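Local coordinates for protein tryptophane-5-halogenase (Microbispora sp. ATCC PTA-5024, PDB 5UAO) that catalyses, as a flavin-dependent tryptophan halogenase, the chlorination of a peptidyl tryptophan to 5-chlorotryptophan during biosynthesis of the lanthipeptide NAI-107, at residues A[86-91]-A[183-188]; A[97-102]-A[172-177]; A[238-243]-A[331-336]; A[340-345]-A[363-368]; A[258-263]-A[308-313]. All blocks are in the same frame, centred on the assembly; numbering follows the deposited sequence.

Interaction 1 of 5, residues A[86-91]-A[183-188]; sequences LGIDPA and RYLTEL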
# COMPACT_ATOMS: atom_id res chain seq x y z
N LEU A 86 -24.93 0.54 3.76
CA LEU A 86 -26.12 -0.12 4.32
C LEU A 86 -27.43 0.62 3.93
O LEU A 86 -28.51 0.13 4.30
CB LEU A 86 -26.04 -0.29 5.83
CG LEU A 86 -24.87 -1.09 6.46
CD1 LEU A 86 -25.15 -1.15 7.94
CD2 LEU A 86 -24.74 -2.50 5.93
N GLY A 87 -27.36 1.74 3.21
CA GLY A 87 -28.59 2.46 2.76
C GLY A 87 -29.48 2.94 3.91
O GLY A 87 -30.72 2.99 3.82
N ILE A 88 -28.86 3.33 5.02
CA ILE A 88 -29.63 3.83 6.17
C ILE A 88 -29.97 5.28 5.91
O ILE A 88 -29.07 6.07 5.66
CB ILE A 88 -28.82 3.73 7.47
CG1 ILE A 88 -28.69 2.25 7.87
CG2 ILE A 88 -29.50 4.54 8.55
CD1 ILE A 88 -27.83 2.04 9.08
N ASP A 89 -31.27 5.60 5.91
CA ASP A 89 -31.76 6.96 5.72
C ASP A 89 -31.32 7.90 6.84
O ASP A 89 -31.62 7.66 8.00
CB ASP A 89 -33.30 6.96 5.70
CG ASP A 89 -33.90 8.38 5.67
OD1 ASP A 89 -33.77 9.08 4.64
OD2 ASP A 89 -34.48 8.83 6.66
N PRO A 90 -30.71 9.01 6.49
CA PRO A 90 -30.15 9.83 7.58
C PRO A 90 -31.13 10.50 8.49
O PRO A 90 -30.83 10.66 9.66
CB PRO A 90 -29.31 10.86 6.87
CG PRO A 90 -29.68 10.81 5.44
CD PRO A 90 -30.21 9.43 5.16
N ALA A 91 -32.31 10.89 7.98
CA ALA A 91 -33.29 11.54 8.84
C ALA A 91 -33.79 10.54 9.87
O ALA A 91 -33.88 10.83 11.08
CB ALA A 91 -34.45 12.13 7.99
N ARG A 183 -30.91 -1.06 19.01
CA ARG A 183 -32.34 -1.23 18.88
C ARG A 183 -32.72 -0.86 17.43
O ARG A 183 -33.49 -1.54 16.79
CB ARG A 183 -33.08 -0.36 19.91
CG ARG A 183 -34.59 -0.40 19.75
CD ARG A 183 -35.27 0.24 20.94
NE ARG A 183 -36.59 0.80 20.61
CZ ARG A 183 -37.74 0.12 20.59
NH1 ARG A 183 -37.77 -1.19 20.87
NH2 ARG A 183 -38.87 0.76 20.28
N TYR A 184 -32.15 0.22 16.93
CA TYR A 184 -32.43 0.65 15.58
C TYR A 184 -31.98 -0.32 14.52
O TYR A 184 -32.72 -0.66 13.61
CB TYR A 184 -31.75 1.97 15.30
CG TYR A 184 -32.02 2.44 13.90
CD1 TYR A 184 -33.34 2.75 13.49
CD2 TYR A 184 -31.01 2.68 13.03
CE1 TYR A 184 -33.61 3.21 12.20
CE2 TYR A 184 -31.27 3.17 11.74
CZ TYR A 184 -32.58 3.45 11.34
OH TYR A 184 -32.84 3.95 10.06
N LEU A 185 -30.74 -0.78 14.63
CA LEU A 185 -30.27 -1.80 13.74
C LEU A 185 -31.12 -3.08 13.82
O LEU A 185 -31.37 -3.74 12.82
CB LEU A 185 -28.80 -2.15 14.03
CG LEU A 185 -27.76 -1.04 13.87
CD1 LEU A 185 -26.39 -1.54 14.32
CD2 LEU A 185 -27.76 -0.49 12.46
N THR A 186 -31.58 -3.40 15.01
CA THR A 186 -32.40 -4.61 15.17
C THR A 186 -33.73 -4.46 14.44
O THR A 186 -34.23 -5.38 13.77
CB THR A 186 -32.62 -4.87 16.66
OG1 THR A 186 -31.36 -5.12 17.30
CG2 THR A 186 -33.59 -6.09 16.88
N GLU A 187 -34.27 -3.27 14.54
CA GLU A 187 -35.53 -2.94 13.85
C GLU A 187 -35.35 -2.96 12.35
O GLU A 187 -36.20 -3.48 11.64
CB GLU A 187 -36.06 -1.55 14.31
CG GLU A 187 -37.20 -0.97 13.46
CD GLU A 187 -37.10 0.55 13.21
OE1 GLU A 187 -37.51 1.35 14.09
OE2 GLU A 187 -36.63 0.94 12.10
N LEU A 188 -34.24 -2.39 11.86
CA LEU A 188 -33.97 -2.36 10.45
C LEU A 188 -33.81 -3.73 9.91
O LEU A 188 -34.34 -4.02 8.88
CB LEU A 188 -32.72 -1.55 10.09
CG LEU A 188 -32.82 -0.10 9.71
CD1 LEU A 188 -31.47 0.44 9.22
CD2 LEU A 188 -33.84 0.05 8.59
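Ile88 meets Tyr184, Leu185 and Leu188 in a small, buried, purely apolar contact, where the link between helices 76-85 and 90-97 crosses the flank of helix 178-191. Both branches of the isoleucine are used. Its CG1 lies 3.6 Å from Leu188 CD1, and CD1 at the end of the same branch comes within 4.2 Å of Leu185 CD2. The other branch, CG2, stands anti to the backbone N (chi1 of -71° for CG1), which sends it to the edge of the Tyr184 ring, in the ring plane, 3.9 Å from CE2 and 3.7 Å from OH. Leu188 CG covers one face of that ring near its rim, giving it one aliphatic neighbour at the edge and another over a face. The hydroxyl finds its polar partner in Glu92 of helix 90-97. On the other segment, Gly87 leaves helix 76-85 with positive phi, and Asp89 opens the next helix as its N-cap, with OD2 accepting from Glu92 N. A helix ending, an inward-turned isoleucine and a new N-cap are the elements of a tight helix-to-helix connection, here packed through Ile88 against a third helix of the halogenase fold.

Interaction 2 of 5, residues A[97-102]-A[172-177]; sequences VRPTWK and FAYHMD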
# COMPACT_ATOMS: atom_id res chain seq x y z
N VAL A 97 -31.52 7.30 16.47
CA VAL A 97 -30.25 7.06 17.25
C VAL A 97 -29.82 8.30 18.04
O VAL A 97 -29.14 8.19 19.07
CB VAL A 97 -29.13 6.57 16.33
CG1 VAL A 97 -27.78 6.39 17.09
CG2 VAL A 97 -29.58 5.28 15.68
N ARG A 98 -30.21 9.47 17.55
CA ARG A 98 -29.85 10.72 18.15
C ARG A 98 -28.32 10.92 18.31
O ARG A 98 -27.85 11.21 19.38
CB ARG A 98 -30.62 10.94 19.47
CG ARG A 98 -32.14 11.21 19.23
CD ARG A 98 -33.01 11.20 20.49
NE ARG A 98 -32.25 11.62 21.67
CZ ARG A 98 -32.48 11.25 22.93
NH1 ARG A 98 -33.54 10.47 23.22
NH2 ARG A 98 -31.65 11.67 23.90
N PRO A 99 -27.58 10.93 17.19
CA PRO A 99 -26.13 11.00 17.27
C PRO A 99 -25.68 12.40 17.62
O PRO A 99 -26.43 13.38 17.40
CB PRO A 99 -25.69 10.72 15.85
CG PRO A 99 -26.85 11.33 15.02
CD PRO A 99 -28.03 10.86 15.81
N THR A 100 -24.48 12.48 18.19
CA THR A 100 -23.68 13.69 18.21
C THR A 100 -22.46 13.59 17.29
O THR A 100 -22.19 12.53 16.66
CB THR A 100 -23.21 14.03 19.61
OG1 THR A 100 -22.48 12.93 20.08
CG2 THR A 100 -24.38 14.25 20.51
N TRP A 101 -21.73 14.68 17.21
CA TRP A 101 -20.73 14.83 16.23
C TRP A 101 -19.36 14.81 16.86
O TRP A 101 -19.13 15.41 17.92
CB TRP A 101 -20.87 16.12 15.39
CG TRP A 101 -22.08 16.16 14.51
CD1 TRP A 101 -22.84 15.12 14.06
CD2 TRP A 101 -22.70 17.35 14.04
NE1 TRP A 101 -23.93 15.62 13.29
CE2 TRP A 101 -23.84 16.98 13.29
CE3 TRP A 101 -22.39 18.70 14.19
CZ2 TRP A 101 -24.65 17.94 12.63
CZ3 TRP A 101 -23.18 19.63 13.54
CH2 TRP A 101 -24.30 19.24 12.78
N LYS A 102 -18.47 14.16 16.14
CA LYS A 102 -17.04 14.02 16.57
C LYS A 102 -16.12 14.60 15.47
O LYS A 102 -16.08 14.08 14.36
CB LYS A 102 -16.75 12.58 16.84
CG LYS A 102 -15.33 12.31 17.28
CD LYS A 102 -14.99 10.83 17.15
CE LYS A 102 -13.56 10.57 17.53
NZ LYS A 102 -13.22 9.16 17.22
N PHE A 172 -16.00 14.11 9.43
CA PHE A 172 -16.41 14.03 10.85
C PHE A 172 -17.09 12.69 11.07
O PHE A 172 -17.49 11.98 10.11
CB PHE A 172 -17.36 15.21 11.24
CG PHE A 172 -18.76 15.08 10.61
CD1 PHE A 172 -19.00 15.52 9.30
CD2 PHE A 172 -19.76 14.41 11.29
CE1 PHE A 172 -20.24 15.31 8.70
CE2 PHE A 172 -21.03 14.22 10.73
CZ PHE A 172 -21.27 14.69 9.42
N ALA A 173 -17.32 12.35 12.34
CA ALA A 173 -17.87 11.06 12.70
C ALA A 173 -18.97 11.24 13.72
O ALA A 173 -19.36 12.38 14.05
CB ALA A 173 -16.78 10.17 13.25
N TYR A 174 -19.56 10.12 14.10
CA TYR A 174 -20.64 10.14 15.05
C TYR A 174 -20.19 9.63 16.41
O TYR A 174 -19.35 8.71 16.55
CB TYR A 174 -21.76 9.23 14.61
CG TYR A 174 -22.49 9.62 13.31
CD1 TYR A 174 -22.89 10.92 13.06
CD2 TYR A 174 -22.88 8.63 12.40
CE1 TYR A 174 -23.56 11.25 11.90
CE2 TYR A 174 -23.62 8.95 11.25
CZ TYR A 174 -23.94 10.27 11.00
OH TYR A 174 -24.68 10.60 9.86
N HIS A 175 -20.86 10.14 17.41
CA HIS A 175 -21.00 9.43 18.70
C HIS A 175 -22.45 8.93 18.80
O HIS A 175 -23.42 9.69 18.49
CB HIS A 175 -20.75 10.34 19.90
CG HIS A 175 -19.44 11.04 19.93
ND1 HIS A 175 -19.35 12.42 19.95
CD2 HIS A 175 -18.17 10.59 20.09
CE1 HIS A 175 -18.08 12.78 20.03
NE2 HIS A 175 -17.35 11.69 20.14
N MET A 176 -22.61 7.67 19.18
CA MET A 176 -23.91 6.96 19.15
C MET A 176 -24.13 6.15 20.44
O MET A 176 -23.33 5.26 20.78
CB MET A 176 -23.99 6.01 17.95
CG MET A 176 -23.73 6.67 16.62
SD MET A 176 -23.43 5.49 15.30
CE MET A 176 -21.87 4.81 15.82
N ASP A 177 -25.19 6.49 21.15
CA ASP A 177 -25.65 5.69 22.26
C ASP A 177 -25.86 4.27 21.84
O ASP A 177 -26.60 3.98 20.90
CB ASP A 177 -26.98 6.26 22.78
CG ASP A 177 -27.51 5.48 23.94
OD1 ASP A 177 -27.03 5.80 25.04
OD2 ASP A 177 -28.37 4.55 23.76
O HOH W 1 -20.28 15.35 20.35
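Thr100 and His175 are joined three times. As a hydrogen-bonded antiparallel pair they exchange backbone bonds: Thr100 N donates to His175 O over 3.0 Å. In return, His175 N donates to Thr100 O over 2.8 Å. Beside these, His175 ND1 donates to Thr100 OG1 over 3.2 Å, with the hydroxyl lying in the imidazole plane. A chi1 of 57° places OG1 between the backbone N and carbonyl carbon of Thr100, within reach of His175 ND1; Thr100 OG1 is also bonded to Pro288 O. Lys102 and Ala173 form the second hydrogen-bonded pair of this two-stranded ladder. Thr274 OG1 holds the far nitrogen of the imidazole, NE2, while Lys102 CB sits over one ring face in a CH-pi contact, 3.7 Å from the centroid. The lysine chain then runs on, extended, to Thr74 O. On the other sheet face, Phe172 turns its edge toward the five-membered ring of Trp101, planes 59° apart, and Tyr174 CD1 lies at the edge of the indole, 4.3 Å from Trp101 CD1. Val97 CG1 closes the far end on Met176 CB at 3.9 Å. A leucine in place of His175 would probably cost Thr100 OG1 and Thr274 OG1 their bonds to the imidazole, and take the ring from under Lys102 CB. Both imidazole nitrogens thus have partners in this buried setting, which holds the rotation of the ring.

Interaction 3 of 5, residues A[238-243]-A[331-336]; sequences LLEKAL and GRHREA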
# COMPACT_ATOMS: atom_id res chain seq x y z
N LEU A 238 -17.01 -20.02 17.35
CA LEU A 238 -16.70 -20.74 16.14
C LEU A 238 -15.26 -20.68 15.76
O LEU A 238 -14.63 -21.74 15.55
CB LEU A 238 -17.59 -20.34 14.97
CG LEU A 238 -19.11 -20.55 15.10
CD1 LEU A 238 -19.74 -19.52 16.00
CD2 LEU A 238 -19.68 -20.45 13.69
N LEU A 239 -14.71 -19.46 15.70
CA LEU A 239 -13.35 -19.27 15.17
C LEU A 239 -12.26 -19.89 16.07
O LEU A 239 -11.41 -20.78 15.65
CB LEU A 239 -13.05 -17.79 15.04
CG LEU A 239 -11.73 -17.48 14.34
CD1 LEU A 239 -11.93 -17.65 12.86
CD2 LEU A 239 -11.27 -16.05 14.70
N GLU A 240 -12.24 -19.42 17.30
CA GLU A 240 -11.21 -19.86 18.26
C GLU A 240 -11.59 -21.21 18.84
O GLU A 240 -10.75 -22.10 18.86
CB GLU A 240 -11.03 -18.90 19.39
CG GLU A 240 -9.81 -19.14 20.26
CD GLU A 240 -9.79 -18.26 21.51
OE1 GLU A 240 -9.82 -16.99 21.44
OE2 GLU A 240 -9.79 -18.84 22.62
N LYS A 241 -12.78 -21.37 19.34
CA LYS A 241 -13.04 -22.55 20.15
C LYS A 241 -13.28 -23.78 19.25
O LYS A 241 -12.63 -24.77 19.43
CB LYS A 241 -14.20 -22.39 21.11
CG LYS A 241 -14.09 -21.24 22.10
CD LYS A 241 -12.88 -21.34 23.00
CE LYS A 241 -13.12 -20.59 24.32
NZ LYS A 241 -13.21 -19.11 24.13
N ALA A 242 -14.16 -23.69 18.27
CA ALA A 242 -14.39 -24.83 17.38
C ALA A 242 -13.26 -25.10 16.34
O ALA A 242 -12.88 -26.25 16.09
CB ALA A 242 -15.73 -24.72 16.68
N LEU A 243 -12.77 -24.05 15.68
CA LEU A 243 -11.81 -24.23 14.61
C LEU A 243 -10.38 -24.20 15.17
O LEU A 243 -9.45 -24.51 14.45
CB LEU A 243 -12.06 -23.21 13.53
CG LEU A 243 -13.33 -23.45 12.71
CD1 LEU A 243 -13.64 -22.37 11.68
CD2 LEU A 243 -13.27 -24.79 11.97
N GLY A 331 -5.50 -7.86 21.10
CA GLY A 331 -4.88 -8.87 20.26
C GLY A 331 -5.78 -9.25 19.14
O GLY A 331 -6.86 -8.73 19.02
N ARG A 332 -5.28 -10.13 18.29
CA ARG A 332 -6.06 -10.63 17.18
C ARG A 332 -5.82 -12.13 17.09
O ARG A 332 -4.84 -12.63 17.57
CB ARG A 332 -5.71 -9.96 15.88
CG ARG A 332 -4.29 -10.18 15.39
CD ARG A 332 -4.18 -9.80 13.92
NE ARG A 332 -2.78 -9.87 13.47
CZ ARG A 332 -2.21 -10.99 13.02
NH1 ARG A 332 -2.92 -12.11 12.84
NH2 ARG A 332 -0.97 -10.97 12.66
N HIS A 333 -6.73 -12.85 16.43
CA HIS A 333 -6.50 -14.22 16.04
C HIS A 333 -5.65 -14.29 14.77
O HIS A 333 -5.49 -13.29 14.07
CB HIS A 333 -7.79 -14.94 15.88
CG HIS A 333 -8.49 -15.14 17.18
ND1 HIS A 333 -9.24 -14.15 17.78
CD2 HIS A 333 -8.52 -16.19 18.01
CE1 HIS A 333 -9.73 -14.60 18.92
NE2 HIS A 333 -9.30 -15.84 19.08
N ARG A 334 -5.04 -15.45 14.55
CA ARG A 334 -4.14 -15.65 13.43
C ARG A 334 -4.89 -15.44 12.15
O ARG A 334 -4.36 -14.85 11.22
CB ARG A 334 -3.53 -17.06 13.47
CG ARG A 334 -2.25 -17.30 12.68
CD ARG A 334 -1.76 -18.72 12.88
NE ARG A 334 -2.86 -19.72 12.69
CZ ARG A 334 -2.82 -21.01 13.10
NH1 ARG A 334 -1.74 -21.51 13.71
NH2 ARG A 334 -3.85 -21.84 12.87
N GLU A 335 -6.15 -15.88 12.12
CA GLU A 335 -6.93 -15.79 10.91
C GLU A 335 -8.33 -15.36 11.30
O GLU A 335 -8.80 -15.67 12.41
CB GLU A 335 -7.00 -17.18 10.25
CG GLU A 335 -5.66 -17.92 10.09
CD GLU A 335 -5.81 -19.20 9.28
OE1 GLU A 335 -6.31 -20.17 9.86
OE2 GLU A 335 -5.50 -19.19 8.05
N ALA A 336 -8.99 -14.69 10.38
CA ALA A 336 -10.39 -14.35 10.54
C ALA A 336 -11.36 -15.28 9.82
O ALA A 336 -12.56 -15.36 10.19
CB ALA A 336 -10.63 -12.91 10.07
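Leu239 and Glu240 lie on a helical turn widened to pi type, in which Leu243 N bonds back to Leu238 O; opposite them, strand 331-333 passes into an irregular run ending at Ala336. The backbones stay apart, the CA atoms of Leu239 and Ala336 7.4 Å from each other, and side chains bridge the gap. Glu240 extends until OE1 accepts from His333 NE2 at 2.7 Å (163° at the hydrogen). The oxygen offers its anti lone pair and lies in the imidazole plane, although carboxylate and ring are turned 36° apart. This His-carboxylate hydrogen bond ties helix 237-242, which follows strand 227-230 of the FAD-binding sheet, to the middle strand of the small sheet 247-249, 331-333, 349-350. Arg329 forms a salt bridge to the same OE1, and Tyr348 O takes up His333 ND1, fixing the rotation of the ring. Leu239 CD2 sits over one imidazole face, 4.2 Å from its centroid, and also 3.4 Å from Glu335 O, a buried carbonyl with no polar partner. Replacing His333 by alanine would probably cost Glu240 OE1 that N-H, leaving it to Arg329, and uncover Leu239 CD2. Leu239 CD1, the second methyl, touches Ala336 O at 3.6 Å.

Interaction 4 of 5, residues A[340-345]-A[363-368]; sequences NVMAVG and ATAVQI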
# COMPACT_ATOMS: atom_id res chain seq x y z
N ASN A 340 -15.90 -22.36 6.10
CA ASN A 340 -17.20 -21.73 6.02
C ASN A 340 -17.51 -20.89 7.24
O ASN A 340 -18.69 -20.67 7.56
CB ASN A 340 -18.29 -22.82 5.77
CG ASN A 340 -18.49 -23.79 6.92
OD1 ASN A 340 -17.66 -23.98 7.78
ND2 ASN A 340 -19.63 -24.45 6.91
N VAL A 341 -16.46 -20.39 7.89
CA VAL A 341 -16.60 -19.48 9.02
C VAL A 341 -15.78 -18.23 8.79
O VAL A 341 -14.61 -18.34 8.47
CB VAL A 341 -16.09 -20.18 10.28
CG1 VAL A 341 -16.08 -19.20 11.43
CG2 VAL A 341 -16.98 -21.38 10.61
N MET A 342 -16.41 -17.07 8.90
CA MET A 342 -15.64 -15.82 9.06
C MET A 342 -16.01 -15.14 10.37
O MET A 342 -17.15 -15.08 10.74
CB MET A 342 -15.87 -14.87 7.91
CG MET A 342 -15.11 -13.55 8.25
SD MET A 342 -14.54 -12.77 6.82
CE MET A 342 -13.88 -11.18 7.40
N ALA A 343 -15.03 -14.63 11.08
CA ALA A 343 -15.29 -13.87 12.29
C ALA A 343 -15.26 -12.34 12.07
O ALA A 343 -14.40 -11.78 11.35
CB ALA A 343 -14.29 -14.25 13.37
N VAL A 344 -16.21 -11.68 12.72
CA VAL A 344 -16.36 -10.24 12.65
C VAL A 344 -16.54 -9.71 14.02
O VAL A 344 -17.39 -10.23 14.79
CB VAL A 344 -17.59 -9.79 11.76
CG1 VAL A 344 -17.76 -8.27 11.77
CG2 VAL A 344 -17.49 -10.33 10.31
N GLY A 345 -15.80 -8.65 14.33
CA GLY A 345 -15.88 -7.95 15.62
C GLY A 345 -14.95 -8.53 16.70
O GLY A 345 -13.85 -8.96 16.41
N ALA A 363 -16.61 -2.74 10.11
CA ALA A 363 -17.08 -2.37 8.77
C ALA A 363 -16.14 -2.94 7.66
O ALA A 363 -16.55 -3.40 6.55
CB ALA A 363 -17.19 -0.88 8.67
N THR A 364 -14.85 -2.89 7.92
CA THR A 364 -13.87 -3.40 6.98
C THR A 364 -14.01 -4.90 6.79
O THR A 364 -14.01 -5.39 5.65
CB THR A 364 -12.40 -3.10 7.49
OG1 THR A 364 -12.20 -1.69 7.69
CG2 THR A 364 -11.42 -3.61 6.54
N ALA A 365 -14.11 -5.66 7.90
CA ALA A 365 -14.36 -7.10 7.84
C ALA A 365 -15.65 -7.45 7.08
O ALA A 365 -15.68 -8.38 6.27
CB ALA A 365 -14.39 -7.70 9.26
N VAL A 366 -16.70 -6.67 7.34
CA VAL A 366 -17.98 -6.84 6.60
C VAL A 366 -17.81 -6.66 5.11
O VAL A 366 -18.36 -7.44 4.30
CB VAL A 366 -19.05 -5.93 7.17
CG1 VAL A 366 -20.34 -5.93 6.36
CG2 VAL A 366 -19.41 -6.39 8.59
N GLN A 367 -17.06 -5.64 4.70
CA GLN A 367 -16.89 -5.41 3.24
C GLN A 367 -16.13 -6.51 2.62
O GLN A 367 -16.38 -6.91 1.50
CB GLN A 367 -16.22 -4.06 2.93
CG GLN A 367 -17.15 -2.96 3.11
CD GLN A 367 -16.51 -1.65 2.78
OE1 GLN A 367 -16.05 -0.90 3.67
NE2 GLN A 367 -16.39 -1.40 1.50
N ILE A 368 -15.14 -7.02 3.34
CA ILE A 368 -14.38 -8.18 2.89
C ILE A 368 -15.29 -9.40 2.68
O ILE A 368 -15.29 -10.03 1.60
CB ILE A 368 -13.24 -8.49 3.89
CG1 ILE A 368 -12.17 -7.39 3.82
CG2 ILE A 368 -12.59 -9.84 3.66
CD1 ILE A 368 -11.10 -7.57 4.86
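Met342 and Val344, alternate residues of a strand and its exit, point their side chains at Ala365 in helix 358-372, an apolar strand-against-helix contact on one face of the FAD-binding mixed sheet. Val344 leads directly to Gly345, which touches the cofactor, so the packing lies just behind part of the flavin dinucleotide pocket. Two side chains divide the contact. Met342 reaches out with CG anti to the backbone N (chi1 175°), and its terminal methyl does the touching: CE is 4.0 Å from Ala365 CB and 4.2 Å from Ile368 CG2, a turn further along. Val344 comes in beside it and presents both methyls. CG2 stands 4.2 Å from Ala365 CB, while CG1 meets Val366 CG2 at 4.0 Å, the two valines crossing at about a right angle. Ala365 is thus the small residue over which the strand can approach, its CA only 6.1 Å from that of Val344. Leu390 of helix 383-406 packs on both Met342 and Ile368, and Phe447 of the second subunit packs on Ile368, which places this side of the helix near the dimer contact. The closest approach belongs to a carbonyl rather than a side chain: Met342 CE lies 3.5 Å from Ala365 O.

Interaction 5 of 5, residues A[258-263]-A[308-313]; sequences AAVTGT and DAAAEM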
# COMPACT_ATOMS: atom_id res chain seq x y z
N ALA A 258 -9.31 -3.56 31.39
CA ALA A 258 -10.58 -3.34 32.06
C ALA A 258 -11.00 -1.91 31.88
O ALA A 258 -10.16 -1.05 31.67
CB ALA A 258 -10.48 -3.70 33.56
N ALA A 259 -12.32 -1.69 31.97
CA ALA A 259 -12.89 -0.37 32.03
C ALA A 259 -14.05 -0.28 33.00
O ALA A 259 -14.95 -1.14 33.05
CB ALA A 259 -13.37 0.04 30.65
N VAL A 260 -14.09 0.81 33.73
CA VAL A 260 -15.22 1.15 34.57
C VAL A 260 -15.98 2.27 33.82
O VAL A 260 -15.45 3.36 33.57
CB VAL A 260 -14.79 1.72 35.93
CG1 VAL A 260 -16.02 2.13 36.72
CG2 VAL A 260 -14.07 0.68 36.76
N THR A 261 -17.24 2.03 33.57
CA THR A 261 -18.03 3.02 32.88
C THR A 261 -19.02 3.78 33.77
O THR A 261 -19.46 3.29 34.85
CB THR A 261 -18.82 2.36 31.71
OG1 THR A 261 -19.76 1.38 32.21
CG2 THR A 261 -17.86 1.73 30.74
N GLY A 262 -19.41 4.96 33.29
CA GLY A 262 -20.40 5.74 34.03
C GLY A 262 -20.88 6.92 33.19
O GLY A 262 -20.42 7.08 32.07
N THR A 263 -21.84 7.72 33.70
CA THR A 263 -22.32 8.91 32.97
C THR A 263 -22.18 10.13 33.85
O THR A 263 -22.25 10.01 35.09
CB THR A 263 -23.82 8.78 32.50
OG1 THR A 263 -24.65 8.74 33.65
CG2 THR A 263 -24.07 7.49 31.67
N ASP A 308 -10.83 0.93 43.34
CA ASP A 308 -9.94 2.08 43.40
C ASP A 308 -9.99 2.86 42.08
O ASP A 308 -9.94 4.08 42.09
CB ASP A 308 -8.54 1.67 43.75
CG ASP A 308 -8.41 1.14 45.20
OD1 ASP A 308 -9.34 1.38 46.03
OD2 ASP A 308 -7.36 0.54 45.52
N ALA A 309 -10.16 2.18 40.96
CA ALA A 309 -10.33 2.89 39.66
C ALA A 309 -11.59 3.69 39.61
O ALA A 309 -11.57 4.86 39.24
CB ALA A 309 -10.36 1.90 38.51
N ALA A 310 -12.69 3.09 40.05
CA ALA A 310 -13.94 3.81 40.18
C ALA A 310 -13.82 5.00 41.13
O ALA A 310 -14.32 6.09 40.80
CB ALA A 310 -15.07 2.88 40.55
N ALA A 311 -13.03 4.88 42.21
CA ALA A 311 -12.83 5.99 43.14
C ALA A 311 -12.03 7.15 42.53
O ALA A 311 -12.32 8.33 42.78
CB ALA A 311 -12.15 5.53 44.45
N GLU A 312 -10.99 6.79 41.74
CA GLU A 312 -10.19 7.77 41.02
C GLU A 312 -11.08 8.51 39.99
O GLU A 312 -11.02 9.72 39.84
CB GLU A 312 -9.03 7.12 40.35
CG GLU A 312 -8.04 8.11 39.81
CD GLU A 312 -7.09 7.51 38.81
OE1 GLU A 312 -6.74 6.31 38.98
OE2 GLU A 312 -6.58 8.27 37.93
N MET A 313 -11.87 7.77 39.27
CA MET A 313 -12.72 8.35 38.25
C MET A 313 -13.68 9.39 38.87
O MET A 313 -13.91 10.45 38.28
CB MET A 313 -13.49 7.19 37.59
CG MET A 313 -14.36 7.59 36.44
SD MET A 313 -15.07 6.09 35.69
CE MET A 313 -15.80 6.79 34.26
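Met313 reaches from helix 306-316 to strand 258-264 with its chain fully extended, and it can be followed atom by atom. CB starts toward the strand, and with CG anti to the backbone N (chi1 -176°) the chain heads straight away from its own helix. CB and CG serve as a spacer across the gap, since the axes of the two short segments come no nearer than 8.9 Å, at 44° to each other. SD is the first atom to arrive. It lies 3.5 Å from Val260 O, and 4.2 Å from Val260 CG1. The terminal CE then continues past the same carbonyl, also 3.5 Å from Val260 O, and ends 4.2 Å from Gly262 N. Gly262 presents no side chain to the methyl, which therefore settles over bare strand backbone; a CB on this residue would point at the methionine. Cys284 and Leu295, from strands 282-288 and 293-299 of the same sheet, also pack on Met313.

One turn back, the helix makes do with alanines. Val260 spreads its two methyls beneath them, CG1 4.0 Å from Ala310 CB and CG2 4.3 Å from Ala309 CB, so that one valine serves two alanines of the helix. On the strand, Ala259 touches the FAD while its side chain points away from the helix, and the sheet thus separates this packing from the cofactor. No hydrogen bond crosses the contact: its chemistry, methyls and a thioether against a strand, is consistent with cohesion by shape and burial of apolar groups.

How the interactions relate
From the N terminus, interaction 1 opens first and closes at helix 178-191. Interaction 2 falls wholly within that loop: helix 90-97 runs into strand 100-102 and strand 173-175 runs into helix 178-191, so the two contacts share their connections and touch through Val97 and Tyr184. Interaction 3 opens only after both have closed, and spans interaction 5, which pins helix 306-316 on the seven-stranded sheet. Interaction 4 comes last, in series, with a short loop. It meets interaction 3 directly, where Ala336 O probably accepts a hydrogen bond from Ala343 N and Leu239 packs on Ala343, so strand 341-343 contacts helix 237-242 as well as helix 358-372. No pair of loops crosses.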